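Local coordinates for protein denovo NTF2 (Synthetic construct, PDB 6W40) that is a computationally designed NTF2-like protein, made to explore folds with diverse pocket structures and with no natural function of its own known, at residues A[73-78]-A[82-87]; A[104-107]-A[113-116]. One frame throughout, in Å; residues are numbered along the deposited sequence.

Contact 1. Residues A[73-78]-A[82-87]; sequences HDIKLI and LVVEGR
I75 packs against V84 and L82 on one face of an antiparallel strand pair. I75 CG1 lies 3.6 Å from V84 CG2, the two side chains lying side by side and pointing the same way. The other branch, I75 CG2, meets L82 CD1 at 3.6 Å. CG2 stands anti to the backbone N while CG1 sits beside it (chi1 -75°), and this splits the two branches between the two partners. L77 CD1 touches the same L82 methyl. With an alanine here in place of I75, V84 CG2 and L82 CD1 would probably lose their shared neighbour and a gap would open between them. Behind these groups, K76 and V83 form a hydrogen-bonded pair, with K76 N to V83 O at 3.0 Å. At the far end E85 O accepts from both H73 N (2.8 Å) and D74 N (3.1 Å), a classic beta bulge. G86 CA lies over the H73 ring face in a CH-pi contact, 3.9 Å from the centroid. D74 OD2 is near E85 OE2, but a salt bridge from K76 NZ to D74 OD2 probably eases the nearness of the two carboxylates. Strands 74-78 and 81-90 form a hairpin. L82 and V84 face helix 2-18, and I75 and L77 touch K17 of the second subunit.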
# COMPACT_ATOMS: atom_id res chain seq x y z
N HIS A 73 0.88 10.90 1.62
CA HIS A 73 0.20 11.83 2.50
C HIS A 73 -1.28 11.50 2.68
O HIS A 73 -1.79 11.57 3.80
CB HIS A 73 0.33 13.27 1.97
CG HIS A 73 1.74 13.75 1.86
ND1 HIS A 73 2.07 14.94 1.25
CD2 HIS A 73 2.90 13.20 2.28
CE1 HIS A 73 3.38 15.10 1.30
NE2 HIS A 73 3.91 14.06 1.92
N ASP A 74 -1.97 11.13 1.61
CA ASP A 74 -3.37 10.74 1.70
C ASP A 74 -3.71 9.82 0.53
O ASP A 74 -3.12 9.92 -0.55
CB ASP A 74 -4.30 11.96 1.71
CG ASP A 74 -5.73 11.60 2.09
OD1 ASP A 74 -5.98 10.43 2.46
OD2 ASP A 74 -6.60 12.49 2.02
N ILE A 75 -4.67 8.92 0.77
CA ILE A 75 -5.12 7.96 -0.24
C ILE A 75 -6.63 7.83 -0.14
O ILE A 75 -7.19 7.74 0.96
CB ILE A 75 -4.44 6.59 -0.06
CG1 ILE A 75 -3.00 6.63 -0.55
CG2 ILE A 75 -5.20 5.51 -0.81
CD1 ILE A 75 -2.34 5.27 -0.59
N LYS A 76 -7.29 7.81 -1.29
CA LYS A 76 -8.73 7.59 -1.38
C LYS A 76 -8.99 6.45 -2.35
O LYS A 76 -8.42 6.42 -3.44
CB LYS A 76 -9.47 8.85 -1.82
CG LYS A 76 -9.54 9.93 -0.74
CD LYS A 76 -10.38 9.46 0.44
CE LYS A 76 -10.36 10.47 1.57
NZ LYS A 76 -8.99 10.62 2.14
N LEU A 77 -9.86 5.52 -1.96
CA LEU A 77 -10.26 4.40 -2.79
C LEU A 77 -11.69 4.64 -3.26
O LEU A 77 -12.62 4.60 -2.46
CB LEU A 77 -10.14 3.08 -2.03
CG LEU A 77 -9.33 1.98 -2.72
CD1 LEU A 77 -7.93 2.49 -3.05
CD2 LEU A 77 -9.25 0.74 -1.84
N ILE A 78 -11.85 4.90 -4.55
CA ILE A 78 -13.15 5.23 -5.12
C ILE A 78 -13.52 4.19 -6.16
O ILE A 78 -13.28 4.38 -7.36
CB ILE A 78 -13.16 6.64 -5.72
CG1 ILE A 78 -12.47 7.63 -4.78
CG2 ILE A 78 -14.58 7.09 -6.02
CD1 ILE A 78 -12.26 9.00 -5.38
N LEU A 82 -7.62 4.43 -7.68
CA LEU A 82 -6.74 4.79 -6.58
C LEU A 82 -6.28 6.23 -6.76
O LEU A 82 -5.84 6.61 -7.84
CB LEU A 82 -5.53 3.86 -6.51
CG LEU A 82 -4.38 4.40 -5.66
CD1 LEU A 82 -4.68 4.22 -4.18
CD2 LEU A 82 -3.05 3.75 -6.04
N VAL A 83 -6.41 7.03 -5.70
CA VAL A 83 -5.96 8.42 -5.72
C VAL A 83 -4.96 8.60 -4.58
O VAL A 83 -5.29 8.39 -3.41
CB VAL A 83 -7.13 9.41 -5.57
CG1 VAL A 83 -6.62 10.83 -5.62
CG2 VAL A 83 -8.15 9.17 -6.67
N VAL A 84 -3.73 8.98 -4.93
CA VAL A 84 -2.64 9.14 -3.98
C VAL A 84 -2.11 10.56 -4.09
O VAL A 84 -1.84 11.05 -5.20
CB VAL A 84 -1.52 8.12 -4.22
CG1 VAL A 84 -0.35 8.39 -3.28
CG2 VAL A 84 -2.03 6.71 -4.04
N GLU A 85 -1.95 11.22 -2.95
CA GLU A 85 -1.21 12.47 -2.84
C GLU A 85 -0.02 12.23 -1.92
O GLU A 85 -0.19 11.75 -0.80
CB GLU A 85 -2.09 13.60 -2.29
CG GLU A 85 -3.44 13.74 -2.97
CD GLU A 85 -4.23 14.91 -2.44
OE1 GLU A 85 -4.09 16.03 -2.99
OE2 GLU A 85 -5.00 14.73 -1.47
N GLY A 86 1.17 12.54 -2.40
CA GLY A 86 2.37 12.26 -1.65
C GLY A 86 3.59 13.06 -2.08
O GLY A 86 3.47 14.15 -2.64
N ARG A 87 4.77 12.49 -1.81
CA ARG A 87 6.04 13.16 -2.05
C ARG A 87 7.07 12.09 -2.39
O ARG A 87 7.04 10.99 -1.83
CB ARG A 87 6.47 13.96 -0.81
CG ARG A 87 7.53 15.02 -1.04
CD ARG A 87 7.56 15.99 0.14
NE ARG A 87 8.72 16.87 0.13
CZ ARG A 87 8.73 18.10 -0.38
NH1 ARG A 87 7.63 18.60 -0.94
NH2 ARG A 87 9.83 18.83 -0.35

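Contact 2. Residues A[104-107]-A[113-116]; sequences IVIV and KKVR
I106 and K114 are paired across the strands, which puts both side chains on one face, and their torsions then lay them side by side. I106 CG1 is anti to the carbonyl carbon and beside the backbone N (chi1 -59°). K114 CG is anti to the backbone N (chi1 -174°), and its chain stays extended to the amine. From this shared face the isoleucine's end methyl lies along the lysine's methylenes, with I106 CD1 3.7 Å from K114 CD. I106 CB also approaches K114 CB, and the side chains meet through carbon atoms. The next pair on this face, beyond V105 and V115, is I104 and R116, whose contact is looser: I104 CB is 4.1 Å from R116 CB.

The backbones of strands 100-108 and 111-119 hold these side chains in line. I104 and R116 form an antiparallel hydrogen-bonded pair, with R116 N to I104 O at 2.8 Å and I104 N to R116 O at 2.9 Å. I106 N gives a nearly straight bond to K114 O (2.8 Å, 173°). On the return side I106 O takes K113 N at 2.8 Å and K114 N only weakly. Both lysines thus face I106, which makes a classic beta bulge. V105 and V115 form the non-hydrogen-bonded pair between, and both are buried on the other face, V105 against L82 and V115 against F37.

K114's methylenes lie along I106, while R116 meets I104 only at CB. The polar ends of K113 and R116 find partners outside the pair: K113 NZ makes a hydrogen bond to D34 O, and R116 NH2 a salt bridge with D40. Carbon packing and backbone bonds therefore do the joining here, and these charges tie the hairpin to other parts of the chain.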
# COMPACT_ATOMS: atom_id res chain seq x y z
N ILE A 104 -2.99 8.72 -9.93
CA ILE A 104 -4.32 8.15 -10.11
C ILE A 104 -4.17 6.85 -10.88
O ILE A 104 -3.67 6.85 -12.01
CB ILE A 104 -5.26 9.12 -10.83
CG1 ILE A 104 -5.46 10.38 -9.98
CG2 ILE A 104 -6.60 8.45 -11.11
CD1 ILE A 104 -6.06 11.53 -10.73
N VAL A 105 -4.58 5.75 -10.26
CA VAL A 105 -4.44 4.42 -10.84
C VAL A 105 -5.83 3.82 -10.99
O VAL A 105 -6.57 3.71 -10.00
CB VAL A 105 -3.55 3.51 -9.98
CG1 VAL A 105 -3.50 2.11 -10.56
CG2 VAL A 105 -2.15 4.11 -9.87
N ILE A 106 -6.18 3.42 -12.21
CA ILE A 106 -7.46 2.80 -12.51
C ILE A 106 -7.21 1.32 -12.74
O ILE A 106 -6.40 0.94 -13.59
CB ILE A 106 -8.13 3.45 -13.73
CG1 ILE A 106 -8.36 4.94 -13.48
CG2 ILE A 106 -9.44 2.74 -14.05
CD1 ILE A 106 -9.03 5.66 -14.63
N VAL A 107 -7.92 0.48 -11.99
CA VAL A 107 -7.75 -0.97 -12.05
C VAL A 107 -8.99 -1.56 -12.72
O VAL A 107 -10.12 -1.35 -12.25
CB VAL A 107 -7.53 -1.58 -10.66
CG1 VAL A 107 -7.43 -3.09 -10.75
CG2 VAL A 107 -6.27 -1.00 -10.04
N LYS A 113 -5.27 -0.35 -15.80
CA LYS A 113 -5.71 0.12 -17.11
C LYS A 113 -5.29 1.55 -17.40
O LYS A 113 -5.10 1.91 -18.57
CB LYS A 113 -7.23 -0.01 -17.23
CG LYS A 113 -7.81 0.44 -18.57
CD LYS A 113 -7.20 -0.33 -19.73
CE LYS A 113 -7.62 0.26 -21.07
NZ LYS A 113 -7.12 1.64 -21.26
N LYS A 114 -5.14 2.38 -16.37
CA LYS A 114 -4.76 3.77 -16.59
C LYS A 114 -3.96 4.29 -15.40
O LYS A 114 -4.31 4.02 -14.25
CB LYS A 114 -6.00 4.65 -16.82
CG LYS A 114 -5.68 6.09 -17.20
CD LYS A 114 -6.95 6.87 -17.46
CE LYS A 114 -6.63 8.28 -17.92
NZ LYS A 114 -7.86 9.07 -18.18
N VAL A 115 -2.90 5.04 -15.69
CA VAL A 115 -2.09 5.71 -14.68
C VAL A 115 -2.00 7.18 -15.07
O VAL A 115 -1.70 7.51 -16.22
CB VAL A 115 -0.68 5.10 -14.56
CG1 VAL A 115 0.14 5.87 -13.53
CG2 VAL A 115 -0.76 3.63 -14.20
N ARG A 116 -2.24 8.06 -14.10
CA ARG A 116 -2.03 9.49 -14.28
C ARG A 116 -1.08 9.98 -13.20
O ARG A 116 -1.25 9.64 -12.02
CB ARG A 116 -3.35 10.28 -14.23
CG ARG A 116 -3.15 11.77 -14.47
CD ARG A 116 -4.46 12.53 -14.57
NE ARG A 116 -4.23 13.91 -14.97
CZ ARG A 116 -5.19 14.82 -15.11
NH1 ARG A 116 -6.46 14.50 -14.87
NH2 ARG A 116 -4.89 16.05 -15.48

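In the fold
Contacts 1 and 2 are two successive hairpins of one mixed sheet. The first hairpin is complete before the second begins, and their centres are about 12 Å apart. Strands 81-90 and 100-108 are neighbours and join them: L82 N probably bonds to V105 O at 2.6 Å, and L82 O packs on I104 CG2 at 3.8 Å. Helix 2-18 reaches both, through L82 and V84 in contact 1 and V107 in contact 2. The second subunit touches contact 1 but not contact 2. In NTF2-like folds a curved sheet and its helices typically enclose a pocket. A pocket is the theme of this design, but its place relative to these strands is not established.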